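Local coordinates for protein malate dehydrogenase (Plasmodium falciparum, PDB 6Y91) that probably interconverts malate and oxaloacetate with NAD as hydride carrier, as a four-chain member of the lactate/malate dehydrogenase superfamily, at residues A5-G10 and I29-V34; D71-T76 and A112-V117; G259-S264 and P281-L286; A143-T148 and N249-A254. All coordinates share one frame; numbering follows the deposited sequence.

How the contacts relate
Contacts 1 and 2 belong to one parallel sheet of the NAD-binding domain: their centres are about 11 Å apart, and strand 3-7 of contact 1 borders strand 72-75 of contact 2, with a probable hydrogen bond from Ile7 N to Val74 O (2.8 Å). The dinucleotide runs over both, its adenosine end at contact 1 and its nicotinamide end at contact 2. Contact 4 also touches NAD, at the nicotinamide amide, and lies beside His174, the predicted proton acceptor; its centre is about 15 Å from that of contact 2. Contact 3 is far from the cofactor, its centre about 34 Å from that of contact 1, but it packs on contact 4 through Phe284 and Leu250.

Contact 1 (A5-G10 and I29-V34); sequences ALIGSG and ILYDVV. With NAD (nicotinamide-adenine-dinucleotide), chain E.
Leu6 and Tyr31 carry the backbone ladder between the parallel strand segments 5-7 and 29-31: Leu6 N gives a hydrogen bond to Ile29 O (2.8 Å), and Leu6 O receives one from Tyr31 N. Past these rungs Tyr31 O takes two donors from opposite faces of its carbonyl plane. Gly8 N comes in tilted from that plane, whereas Ser9 OG, 2.7 Å from Tyr31 O, stands above it and not on a lone pair. Serine suits the place because its short side chain carries a hydroxyl that can reach this carbonyl; a chi1 of -41° tucks OG beside its own backbone N, where it faces the neighbouring strand.

Apolar contacts occupy both faces of the sheet. Leu6 and Leu30 lie side by side, Leu6 CD1 3.6 Å from Leu30 CD2, with helix 37-52 packed on Leu30. On the other face, Ile7 CG2 meets the edge of the Tyr31 ring at CD2 (3.8 Å).

The carboxylate of Asp32 divides its work. OD2 turns its anti lone pair to Ser9 N (2.7 Å) and also accepts from NAD O3B; OD1 binds NAD O2B (2.9 Å) and closes an Asx turn with Val34 N. Gly10, with no side chain, lets the cofactor come to 3.1 Å, CA to NAD O5B. A glycine-rich turn after the first strand, with an acid gripping the adenosine ribose diol after the second, is the hallmark of an NAD-binding Rossmann beta-alpha-beta unit.

Contact 2 (D71-T76 and A112-V117); sequences DIIVIT and AFVICV. With NAD (nicotinamide-adenine-dinucleotide), chain E.
Thr76 and Val117 set their side chains alongside each other at the C-terminal ends of their strands, Thr76 CG2 resting 3.6 Å from Val117 CB, and both touch NAD. With chi1 at -173°, Val117 swings CG1 away from its own N, to 3.3 Å from O4D of the nicotinamide ribose. Val117 O accepts a weak hydrogen bond from the carboxamide N7N, and Thr76 CB packs on C5D.

Behind this first shell, the backbone fixes where Val117 sits: its N donates to Ile75 O (2.8 Å). Further back, Ile115 N gives an almost straight bond to Ile73 O, and Ile115 O in turn takes Ile75 N. This is the parallel pairing of strands 72-75 and 113-116, neighbours in the Rossmann sheet and linked by a crossover through helix 92-108.

Side chains alternate between the two faces, and the beta-branched isoleucines and valines suit extended, buried strands. On one face, Ile75 CD1 reaches diagonally to Val114 CG1 (3.8 Å) and also meets Cys116 SG, while Ile73 CD1 presses on Ala112 CB (3.6 Å); helices 92-108 and 121-132 cover this side. On the other, Ile72 CD1 touches the Phe113 ring at its edge, 3.9 Å from CD2, and Val74 CG1 lies 4.0 Å from Val117 CG2. Helix 230-244 closes that face, with Tyr243 stacked on Phe113. At the far end Phe113 N bonds Asp71 O, and Asp71 OD2 accepts from Lys3 N.

Contact 3 (G259-S264 and P281-L286); sequences GHYNCS and PVEFPL
The side chains of Tyr261 and Glu283 run antiparallel to each other, so that Glu283 CG lies over the centre of the tyrosine ring, 4.0 Å from its centroid, in a CH-pi contact. The carboxylate is turned 60° from the ring plane and passes on to the backbone: OE2 accepts from Tyr261 N (2.8 Å) on its anti side, while OE1 forms a salt bridge to Lys198 of a neighbouring subunit. An extended glutamate suits the place, since its CG methylene covers the ring while its end reaches the main chain. The far end of the tyrosine is held in turn, its OH receiving a nearly straight hydrogen bond from Phe284 N (2.9 Å, 172°). The Leu286 side chain runs at about a right angle to that of Tyr261, Leu286 CD2 3.7 Å from Tyr261 CE1.

His260 and Pro281 also meet at about a right angle. Pro281 CG sits over one face of the imidazole, offset toward the rim and 3.6 Å from His260 CE1, a compact CH-pi contact.

The turn between strands 249-258 and 266-268 is joined in this way to the chain that leaves strand 278-281 for helix 288-311; Tyr294 of that helix meets Tyr261 edge-to-face, and Thr271 of strand 270-275 hydrogen-bonds the tyrosine hydroxyl.

Contact 4 (A143-T148 and N249-A254); sequences AGILDT and NLFTCA. With NAD (nicotinamide-adenine-dinucleotide), chain E.
Ile145 reaches from the first turn of helix 144-158 to Phe251 on strand 249-258. From CB, a chi1 of -55° sends CG1 out on the side away from the carbonyl carbon, to rest 3.7 Å from Thr252 O and 4.0 Å from Phe251 CB. An extended chi2 (170°) then carries CD1 to the Phe251 ring, obliquely, 3.4 Å from CD1 and 3.8 Å from CG of the phenylalanine. The unbranched end of isoleucine is long enough to bridge from helix to strand.

Next to it Gly144, with no side chain, lets Thr252 OG1 come to 3.2 Å from its CA; the CA atoms of Gly144 and Thr252 are 4.6 Å apart. Thr252 O accepts from a water, which in turn takes a weak bond from Ala143 N, the N-cap residue.

On the cofactor side of the same turn, Leu146 CD2 lies 3.7 Å from NAD O7N, and Asp147 OD2 is hydrogen-bonded to ND1 of His174, the predicted proton acceptor. The helix start runs at 115° to the strand segment. Met239 of helix 230-244 touches Ile145, strand 270-275 pairs with the strand, and Leu121 of helix 121-132 packs on both Ala143 and Ala254.

Contact 1 (A5-G10 and I29-V34)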
# COMPACT_ATOMS: atom_id res chain seq x y z
N ALA A 5 -4.59 20.83 5.91
CA ALA A 5 -4.36 21.63 7.11
C ALA A 5 -5.11 21.00 8.28
O ALA A 5 -6.34 20.89 8.25
CB ALA A 5 -4.80 23.07 6.89
N LEU A 6 -4.36 20.60 9.31
CA LEU A 6 -4.91 19.98 10.51
C LEU A 6 -5.00 21.03 11.62
O LEU A 6 -3.97 21.41 12.20
CB LEU A 6 -4.06 18.79 10.93
CG LEU A 6 -3.72 17.82 9.80
CD1 LEU A 6 -2.66 16.83 10.23
CD2 LEU A 6 -4.97 17.09 9.33
N ILE A 7 -6.21 21.49 11.91
CA ILE A 7 -6.43 22.55 12.90
C ILE A 7 -6.66 21.86 14.24
O ILE A 7 -7.78 21.48 14.60
CB ILE A 7 -7.58 23.47 12.51
CG1 ILE A 7 -7.25 24.19 11.20
CG2 ILE A 7 -7.86 24.49 13.61
CD1 ILE A 7 -8.30 25.17 10.77
N GLY A 8 -5.58 21.70 15.00
CA GLY A 8 -5.56 20.80 16.13
C GLY A 8 -4.57 19.68 15.89
O GLY A 8 -4.76 18.85 15.00
N SER A 9 -3.50 19.65 16.68
CA SER A 9 -2.43 18.68 16.53
C SER A 9 -2.33 17.79 17.76
O SER A 9 -1.25 17.46 18.24
CB SER A 9 -1.10 19.39 16.27
OG SER A 9 -1.27 20.47 15.37
N GLY A 10 -3.49 17.37 18.27
CA GLY A 10 -3.55 16.37 19.31
C GLY A 10 -3.52 14.96 18.75
O GLY A 10 -2.98 14.71 17.67
N ILE A 29 -0.01 20.79 7.04
CA ILE A 29 0.22 21.84 8.02
C ILE A 29 -0.42 21.42 9.34
O ILE A 29 -1.64 21.25 9.42
CB ILE A 29 -0.29 23.21 7.56
CG1 ILE A 29 0.65 23.77 6.49
CG2 ILE A 29 -0.36 24.17 8.74
CD1 ILE A 29 -0.04 24.44 5.36
N LEU A 30 0.40 21.24 10.37
CA LEU A 30 -0.07 20.91 11.71
C LEU A 30 -0.16 22.20 12.51
O LEU A 30 0.87 22.80 12.86
CB LEU A 30 0.87 19.91 12.37
CG LEU A 30 0.62 18.47 11.95
CD1 LEU A 30 1.90 17.67 11.97
CD2 LEU A 30 -0.42 17.83 12.85
N TYR A 31 -1.38 22.66 12.77
CA TYR A 31 -1.61 23.87 13.55
C TYR A 31 -2.14 23.51 14.93
O TYR A 31 -2.96 22.61 15.08
CB TYR A 31 -2.60 24.80 12.84
CG TYR A 31 -3.11 25.91 13.73
CD1 TYR A 31 -2.30 27.00 14.03
CD2 TYR A 31 -4.38 25.87 14.27
CE1 TYR A 31 -2.75 28.02 14.85
CE2 TYR A 31 -4.85 26.89 15.08
CZ TYR A 31 -4.03 27.96 15.37
OH TYR A 31 -4.48 28.97 16.18
N ASP A 32 -1.66 24.24 15.94
CA ASP A 32 -2.18 24.12 17.29
C ASP A 32 -1.94 25.44 18.01
O ASP A 32 -1.15 26.27 17.58
CB ASP A 32 -1.53 22.96 18.05
CG ASP A 32 -2.46 22.36 19.09
OD1 ASP A 32 -2.57 22.94 20.19
OD2 ASP A 32 -3.07 21.31 18.82
N VAL A 33 -2.65 25.61 19.13
CA VAL A 33 -2.51 26.82 19.92
C VAL A 33 -1.34 26.74 20.90
O VAL A 33 -0.79 27.78 21.28
CB VAL A 33 -3.82 27.13 20.67
CG1 VAL A 33 -4.06 26.14 21.79
CG2 VAL A 33 -3.83 28.57 21.19
N VAL A 34 -0.93 25.54 21.29
CA VAL A 34 0.09 25.35 22.32
C VAL A 34 1.46 25.42 21.64
O VAL A 34 1.72 24.63 20.72
CB VAL A 34 -0.08 24.02 23.06
CG1 VAL A 34 1.10 23.77 23.98
CG2 VAL A 34 -1.38 24.02 23.84
PA NAD E . -6.68 16.38 22.04
O1A NAD E . -5.79 15.28 22.34
O2A NAD E . -6.80 17.03 23.33
O5B NAD E . -6.06 17.38 20.92
C5B NAD E . -6.77 18.58 20.70
C4B NAD E . -5.83 19.70 20.49
O4B NAD E . -6.60 20.95 20.27
C3B NAD E . -4.98 19.88 21.71
O3B NAD E . -3.58 19.63 21.36
C2B NAD E . -5.15 21.26 22.14
O2B NAD E . -3.86 21.83 22.48
C1B NAD E . -5.71 21.95 20.94
N9A NAD E . -6.38 23.18 21.19
C8A NAD E . -6.93 23.56 22.34
N7A NAD E . -7.40 24.62 22.22
C5A NAD E . -7.23 25.13 20.97
C6A NAD E . -7.59 26.37 20.29
N6A NAD E . -8.32 27.43 20.98
N1A NAD E . -7.21 26.55 18.89
C2A NAD E . -6.53 25.51 18.34
N3A NAD E . -6.23 24.44 18.93
C4A NAD E . -6.49 24.20 20.06
O3 NAD E . -8.14 15.88 21.49
PN NAD E . -8.39 14.64 20.41
O1N NAD E . -7.55 14.76 19.21
O2N NAD E . -8.02 13.33 20.95
O5D NAD E . -9.98 14.73 19.95
C5D NAD E . -10.34 15.85 19.15
C4D NAD E . -11.79 16.11 19.14
O4D NAD E . -12.55 15.05 18.41
C3D NAD E . -12.23 16.04 20.59
O3D NAD E . -13.32 16.93 20.89
C2D NAD E . -12.70 14.70 20.73
O2D NAD E . -13.36 14.65 21.99
C1D NAD E . -13.54 14.55 19.44
N1N NAD E . -13.98 13.37 19.15
C2N NAD E . -14.91 13.30 18.09
C3N NAD E . -15.45 11.91 17.56
C7N NAD E . -16.44 11.90 16.37
O7N NAD E . -17.02 10.91 16.05
N7N NAD E . -16.66 13.16 15.64
C4N NAD E . -15.01 10.75 18.16
C5N NAD E . -13.96 10.83 19.10
C6N NAD E . -13.37 12.22 19.54

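Contact 2 (D71-T76 and A112-V117)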
# COMPACT_ATOMS: atom_id res chain seq x y z
N ASP A 71 -6.59 23.01 0.77
CA ASP A 71 -7.68 22.29 0.13
C ASP A 71 -8.53 21.54 1.15
O ASP A 71 -9.74 21.41 0.96
CB ASP A 71 -7.13 21.31 -0.91
CG ASP A 71 -6.24 21.98 -1.93
OD1 ASP A 71 -6.77 22.63 -2.85
OD2 ASP A 71 -5.00 21.86 -1.81
N ILE A 72 -7.92 21.04 2.22
CA ILE A 72 -8.59 20.23 3.23
C ILE A 72 -8.36 20.86 4.60
O ILE A 72 -7.28 21.38 4.88
CB ILE A 72 -8.08 18.77 3.20
CG1 ILE A 72 -8.61 18.04 1.97
CG2 ILE A 72 -8.45 18.03 4.48
CD1 ILE A 72 -10.00 17.45 2.16
N ILE A 73 -9.39 20.83 5.44
CA ILE A 73 -9.31 21.31 6.81
C ILE A 73 -9.94 20.27 7.73
O ILE A 73 -11.08 19.85 7.50
CB ILE A 73 -10.00 22.67 6.99
CG1 ILE A 73 -9.22 23.75 6.26
CG2 ILE A 73 -10.13 23.01 8.46
CD1 ILE A 73 -9.89 25.07 6.31
N VAL A 74 -9.20 19.86 8.75
CA VAL A 74 -9.66 18.89 9.74
C VAL A 74 -9.55 19.56 11.10
O VAL A 74 -8.45 19.83 11.58
CB VAL A 74 -8.86 17.58 9.69
CG1 VAL A 74 -9.27 16.68 10.84
CG2 VAL A 74 -9.08 16.89 8.36
N ILE A 75 -10.70 19.83 11.73
CA ILE A 75 -10.77 20.59 12.97
C ILE A 75 -10.99 19.63 14.12
O ILE A 75 -12.08 19.06 14.27
CB ILE A 75 -11.88 21.65 12.91
CG1 ILE A 75 -11.69 22.54 11.68
CG2 ILE A 75 -11.89 22.48 14.19
CD1 ILE A 75 -12.85 23.45 11.43
N THR A 76 -9.96 19.43 14.94
CA THR A 76 -10.06 18.72 16.21
C THR A 76 -9.84 19.64 17.40
O THR A 76 -9.83 19.16 18.54
CB THR A 76 -9.06 17.57 16.25
OG1 THR A 76 -7.75 18.06 15.93
CG2 THR A 76 -9.44 16.49 15.26
N ALA A 112 -11.82 25.76 1.09
CA ALA A 112 -11.42 24.44 1.58
C ALA A 112 -12.63 23.59 1.92
O ALA A 112 -13.65 24.09 2.41
CB ALA A 112 -10.53 24.58 2.81
N PHE A 113 -12.52 22.29 1.67
CA PHE A 113 -13.44 21.31 2.22
C PHE A 113 -13.12 21.08 3.69
O PHE A 113 -11.96 20.85 4.05
CB PHE A 113 -13.34 20.00 1.43
CG PHE A 113 -14.34 18.96 1.84
CD1 PHE A 113 -15.69 19.24 1.91
CD2 PHE A 113 -13.91 17.67 2.13
CE1 PHE A 113 -16.60 18.27 2.27
CE2 PHE A 113 -14.81 16.69 2.50
CZ PHE A 113 -16.16 16.99 2.57
N VAL A 114 -14.14 21.15 4.55
CA VAL A 114 -13.95 21.26 5.99
C VAL A 114 -14.59 20.06 6.68
O VAL A 114 -15.80 19.82 6.53
CB VAL A 114 -14.54 22.57 6.54
CG1 VAL A 114 -14.26 22.69 8.03
CG2 VAL A 114 -13.98 23.76 5.79
N ILE A 115 -13.78 19.31 7.43
CA ILE A 115 -14.21 18.15 8.19
C ILE A 115 -14.03 18.48 9.67
O ILE A 115 -12.91 18.45 10.19
CB ILE A 115 -13.42 16.89 7.81
CG1 ILE A 115 -13.55 16.59 6.31
CG2 ILE A 115 -13.86 15.69 8.66
CD1 ILE A 115 -12.66 15.43 5.87
N CYS A 116 -15.14 18.78 10.36
CA CYS A 116 -15.09 19.07 11.79
C CYS A 116 -15.18 17.78 12.60
O CYS A 116 -15.91 16.86 12.23
CB CYS A 116 -16.24 20.02 12.17
SG CYS A 116 -16.33 21.52 11.17
N VAL A 117 -14.43 17.73 13.71
CA VAL A 117 -14.33 16.52 14.52
C VAL A 117 -14.67 16.83 15.98
O VAL A 117 -15.22 15.99 16.69
CB VAL A 117 -12.93 15.88 14.41
CG1 VAL A 117 -12.86 14.52 15.12
CG2 VAL A 117 -12.53 15.74 12.94
PA NAD E . -6.68 16.38 22.04
O1A NAD E . -5.79 15.28 22.34
O2A NAD E . -6.80 17.03 23.33
O5B NAD E . -6.06 17.38 20.92
C5B NAD E . -6.77 18.58 20.70
C4B NAD E . -5.83 19.70 20.49
O4B NAD E . -6.60 20.95 20.27
C3B NAD E . -4.98 19.88 21.71
O3B NAD E . -3.58 19.63 21.36
C2B NAD E . -5.15 21.26 22.14
O2B NAD E . -3.86 21.83 22.48
C1B NAD E . -5.71 21.95 20.94
N9A NAD E . -6.38 23.18 21.19
C8A NAD E . -6.93 23.56 22.34
N7A NAD E . -7.40 24.62 22.22
C5A NAD E . -7.23 25.13 20.97
C6A NAD E . -7.59 26.37 20.29
N6A NAD E . -8.32 27.43 20.98
N1A NAD E . -7.21 26.55 18.89
C2A NAD E . -6.53 25.51 18.34
N3A NAD E . -6.23 24.44 18.93
C4A NAD E . -6.49 24.20 20.06
O3 NAD E . -8.14 15.88 21.49
PN NAD E . -8.39 14.64 20.41
O1N NAD E . -7.55 14.76 19.21
O2N NAD E . -8.02 13.33 20.95
O5D NAD E . -9.98 14.73 19.95
C5D NAD E . -10.34 15.85 19.15
C4D NAD E . -11.79 16.11 19.14
O4D NAD E . -12.55 15.05 18.41
C3D NAD E . -12.23 16.04 20.59
O3D NAD E . -13.32 16.93 20.89
C2D NAD E . -12.70 14.70 20.73
O2D NAD E . -13.36 14.65 21.99
C1D NAD E . -13.54 14.55 19.44
N1N NAD E . -13.98 13.37 19.15
C2N NAD E . -14.91 13.30 18.09
C3N NAD E . -15.45 11.91 17.56
C7N NAD E . -16.44 11.90 16.37
O7N NAD E . -17.02 10.91 16.05
N7N NAD E . -16.66 13.16 15.64
C4N NAD E . -15.01 10.75 18.16
C5N NAD E . -13.96 10.83 19.10
C6N NAD E . -13.37 12.22 19.54

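Contact 3 (G259-S264 and P281-L286)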
# COMPACT_ATOMS: atom_id res chain seq x y z
N GLY A 259 -34.75 19.99 3.60
CA GLY A 259 -35.93 19.30 3.12
C GLY A 259 -35.80 17.79 3.14
O GLY A 259 -36.80 17.09 3.31
N HIS A 260 -34.57 17.28 3.02
CA HIS A 260 -34.34 15.85 3.15
C HIS A 260 -34.72 15.37 4.54
O HIS A 260 -34.44 16.03 5.54
CB HIS A 260 -32.87 15.53 2.86
CG HIS A 260 -32.32 16.21 1.65
ND1 HIS A 260 -31.78 17.48 1.69
CD2 HIS A 260 -32.25 15.81 0.36
CE1 HIS A 260 -31.39 17.83 0.47
NE2 HIS A 260 -31.67 16.83 -0.35
N TYR A 261 -35.35 14.19 4.60
CA TYR A 261 -35.77 13.57 5.85
C TYR A 261 -36.56 14.53 6.74
O TYR A 261 -36.41 14.55 7.96
CB TYR A 261 -34.58 13.00 6.62
CG TYR A 261 -33.79 11.94 5.88
CD1 TYR A 261 -34.32 10.67 5.69
CD2 TYR A 261 -32.52 12.20 5.39
CE1 TYR A 261 -33.60 9.69 5.02
CE2 TYR A 261 -31.80 11.24 4.72
CZ TYR A 261 -32.34 9.98 4.54
OH TYR A 261 -31.63 9.01 3.87
N ASN A 262 -37.40 15.37 6.12
CA ASN A 262 -38.29 16.27 6.84
C ASN A 262 -37.52 17.29 7.66
O ASN A 262 -38.04 17.83 8.64
CB ASN A 262 -39.28 15.49 7.72
CG ASN A 262 -40.24 14.66 6.90
OD1 ASN A 262 -40.52 14.97 5.75
ND2 ASN A 262 -40.76 13.59 7.50
N CYS A 263 -36.28 17.56 7.26
CA CYS A 263 -35.35 18.40 8.01
C CYS A 263 -34.91 19.56 7.13
O CYS A 263 -34.68 19.40 5.94
CB CYS A 263 -34.13 17.57 8.45
SG CYS A 263 -32.85 18.46 9.36
N SER A 264 -34.82 20.74 7.73
CA SER A 264 -34.37 21.91 7.00
C SER A 264 -33.42 22.76 7.84
O SER A 264 -33.62 22.92 9.04
CB SER A 264 -35.57 22.78 6.60
OG SER A 264 -36.30 23.15 7.76
N PRO A 281 -26.21 15.52 0.51
CA PRO A 281 -27.15 14.58 1.14
C PRO A 281 -27.87 13.71 0.12
O PRO A 281 -28.06 14.10 -1.04
CB PRO A 281 -28.14 15.51 1.86
CG PRO A 281 -28.03 16.82 1.13
CD PRO A 281 -26.59 16.92 0.73
N VAL A 282 -28.23 12.51 0.55
CA VAL A 282 -29.08 11.60 -0.20
C VAL A 282 -30.22 11.16 0.71
O VAL A 282 -29.98 10.74 1.85
CB VAL A 282 -28.30 10.38 -0.73
CG1 VAL A 282 -29.18 9.54 -1.65
CG2 VAL A 282 -27.04 10.83 -1.45
N GLU A 283 -31.45 11.24 0.22
CA GLU A 283 -32.64 10.84 0.97
C GLU A 283 -33.10 9.47 0.51
O GLU A 283 -33.48 9.30 -0.65
CB GLU A 283 -33.77 11.86 0.81
CG GLU A 283 -34.97 11.58 1.70
CD GLU A 283 -36.16 12.45 1.37
OE1 GLU A 283 -36.92 12.10 0.44
OE2 GLU A 283 -36.35 13.49 2.04
N PHE A 284 -33.04 8.48 1.41
CA PHE A 284 -33.57 7.16 1.11
C PHE A 284 -34.98 6.99 1.67
O PHE A 284 -35.34 7.64 2.66
CB PHE A 284 -32.65 6.07 1.67
CG PHE A 284 -31.39 5.89 0.88
CD1 PHE A 284 -31.45 5.64 -0.49
CD2 PHE A 284 -30.16 6.00 1.48
CE1 PHE A 284 -30.29 5.49 -1.22
CE2 PHE A 284 -29.00 5.85 0.75
CZ PHE A 284 -29.06 5.60 -0.60
N PRO A 285 -35.81 6.11 1.08
CA PRO A 285 -37.18 5.95 1.59
C PRO A 285 -37.21 5.21 2.92
O PRO A 285 -36.93 4.00 2.98
CB PRO A 285 -37.89 5.14 0.49
CG PRO A 285 -36.91 5.01 -0.63
CD PRO A 285 -35.55 5.25 -0.08
N LEU A 286 -37.56 5.92 3.98
CA LEU A 286 -37.67 5.32 5.30
C LEU A 286 -39.12 4.95 5.58
O LEU A 286 -40.05 5.56 5.05
CB LEU A 286 -37.17 6.30 6.37
CG LEU A 286 -35.70 6.32 6.79
CD1 LEU A 286 -34.77 6.10 5.60
CD2 LEU A 286 -35.37 7.64 7.48

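Contact 4 (A143-T148 and N249-A254)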
# COMPACT_ATOMS: atom_id res chain seq x y z
N ALA A 143 -18.89 11.45 11.89
CA ALA A 143 -19.42 10.63 12.97
C ALA A 143 -19.87 9.27 12.47
O ALA A 143 -19.39 8.23 12.96
CB ALA A 143 -20.59 11.34 13.65
N GLY A 144 -20.80 9.27 11.51
CA GLY A 144 -21.46 8.04 11.11
C GLY A 144 -20.51 6.91 10.78
O GLY A 144 -20.80 5.75 11.09
N ILE A 145 -19.37 7.22 10.16
CA ILE A 145 -18.46 6.16 9.73
C ILE A 145 -17.88 5.45 10.94
O ILE A 145 -17.59 4.25 10.88
CB ILE A 145 -17.35 6.73 8.83
CG1 ILE A 145 -17.95 7.50 7.66
CG2 ILE A 145 -16.45 5.62 8.32
CD1 ILE A 145 -16.92 8.28 6.89
N LEU A 146 -17.73 6.16 12.06
CA LEU A 146 -17.18 5.56 13.26
C LEU A 146 -18.21 4.67 13.94
O LEU A 146 -17.88 3.56 14.39
CB LEU A 146 -16.70 6.66 14.22
CG LEU A 146 -16.05 6.25 15.53
CD1 LEU A 146 -14.87 5.33 15.28
CD2 LEU A 146 -15.61 7.49 16.31
N ASP A 147 -19.46 5.12 14.02
CA ASP A 147 -20.53 4.28 14.53
C ASP A 147 -20.77 3.09 13.60
O ASP A 147 -20.94 1.95 14.06
CB ASP A 147 -21.80 5.10 14.71
CG ASP A 147 -21.63 6.23 15.71
OD1 ASP A 147 -20.85 6.06 16.67
OD2 ASP A 147 -22.28 7.28 15.54
N THR A 148 -20.81 3.34 12.29
CA THR A 148 -21.01 2.27 11.32
C THR A 148 -19.96 1.18 11.46
O THR A 148 -20.29 -0.02 11.44
CB THR A 148 -21.00 2.84 9.90
OG1 THR A 148 -22.10 3.73 9.73
CG2 THR A 148 -21.08 1.72 8.87
N ASN A 249 -17.97 8.27 -2.90
CA ASN A 249 -18.28 7.22 -1.94
C ASN A 249 -19.45 7.64 -1.06
O ASN A 249 -19.66 8.82 -0.77
CB ASN A 249 -17.06 6.92 -1.07
CG ASN A 249 -16.29 5.70 -1.53
OD1 ASN A 249 -16.83 4.59 -1.57
ND2 ASN A 249 -15.02 5.89 -1.87
N LEU A 250 -20.22 6.64 -0.62
CA LEU A 250 -21.45 6.86 0.13
C LEU A 250 -21.18 6.62 1.61
O LEU A 250 -20.92 5.49 2.03
CB LEU A 250 -22.56 5.94 -0.39
CG LEU A 250 -24.03 6.37 -0.27
CD1 LEU A 250 -24.29 7.67 -1.02
CD2 LEU A 250 -24.94 5.26 -0.78
N PHE A 251 -21.23 7.69 2.41
CA PHE A 251 -21.01 7.63 3.85
C PHE A 251 -22.22 8.16 4.59
O PHE A 251 -23.13 8.76 4.01
CB PHE A 251 -19.80 8.47 4.30
CG PHE A 251 -18.59 8.35 3.44
CD1 PHE A 251 -17.65 7.36 3.69
CD2 PHE A 251 -18.34 9.26 2.44
CE1 PHE A 251 -16.50 7.26 2.93
CE2 PHE A 251 -17.20 9.17 1.67
CZ PHE A 251 -16.28 8.17 1.92
N THR A 252 -22.23 7.92 5.90
CA THR A 252 -23.02 8.73 6.82
C THR A 252 -22.10 9.74 7.50
O THR A 252 -21.08 9.37 8.09
CB THR A 252 -23.75 7.89 7.86
OG1 THR A 252 -22.84 6.96 8.47
CG2 THR A 252 -24.91 7.15 7.22
N CYS A 253 -22.48 11.01 7.40
CA CYS A 253 -21.68 12.13 7.89
C CYS A 253 -22.65 13.19 8.39
O CYS A 253 -23.85 13.14 8.10
CB CYS A 253 -20.79 12.70 6.77
SG CYS A 253 -21.72 13.60 5.52
N ALA A 254 -22.14 14.13 9.17
CA ALA A 254 -22.89 15.35 9.41
C ALA A 254 -22.91 16.18 8.13
O ALA A 254 -21.86 16.50 7.56
CB ALA A 254 -22.27 16.15 10.55
PA NAD E . -6.68 16.38 22.04
O1A NAD E . -5.79 15.28 22.34
O2A NAD E . -6.80 17.03 23.33
O5B NAD E . -6.06 17.38 20.92
C5B NAD E . -6.77 18.58 20.70
C4B NAD E . -5.83 19.70 20.49
O4B NAD E . -6.60 20.95 20.27
C3B NAD E . -4.98 19.88 21.71
O3B NAD E . -3.58 19.63 21.36
C2B NAD E . -5.15 21.26 22.14
O2B NAD E . -3.86 21.83 22.48
C1B NAD E . -5.71 21.95 20.94
N9A NAD E . -6.38 23.18 21.19
C8A NAD E . -6.93 23.56 22.34
N7A NAD E . -7.40 24.62 22.22
C5A NAD E . -7.23 25.13 20.97
C6A NAD E . -7.59 26.37 20.29
N6A NAD E . -8.32 27.43 20.98
N1A NAD E . -7.21 26.55 18.89
C2A NAD E . -6.53 25.51 18.34
N3A NAD E . -6.23 24.44 18.93
C4A NAD E . -6.49 24.20 20.06
O3 NAD E . -8.14 15.88 21.49
PN NAD E . -8.39 14.64 20.41
O1N NAD E . -7.55 14.76 19.21
O2N NAD E . -8.02 13.33 20.95
O5D NAD E . -9.98 14.73 19.95
C5D NAD E . -10.34 15.85 19.15
C4D NAD E . -11.79 16.11 19.14
O4D NAD E . -12.55 15.05 18.41
C3D NAD E . -12.23 16.04 20.59
O3D NAD E . -13.32 16.93 20.89
C2D NAD E . -12.70 14.70 20.73
O2D NAD E . -13.36 14.65 21.99
C1D NAD E . -13.54 14.55 19.44
N1N NAD E . -13.98 13.37 19.15
C2N NAD E . -14.91 13.30 18.09
C3N NAD E . -15.45 11.91 17.56
C7N NAD E . -16.44 11.90 16.37
O7N NAD E . -17.02 10.91 16.05
N7N NAD E . -16.66 13.16 15.64
C4N NAD E . -15.01 10.75 18.16
C5N NAD E . -13.96 10.83 19.10
C6N NAD E . -13.37 12.22 19.54
O HOH W 1 -18.36 10.32 9.55
O HOH W 2 -23.19 4.57 7.75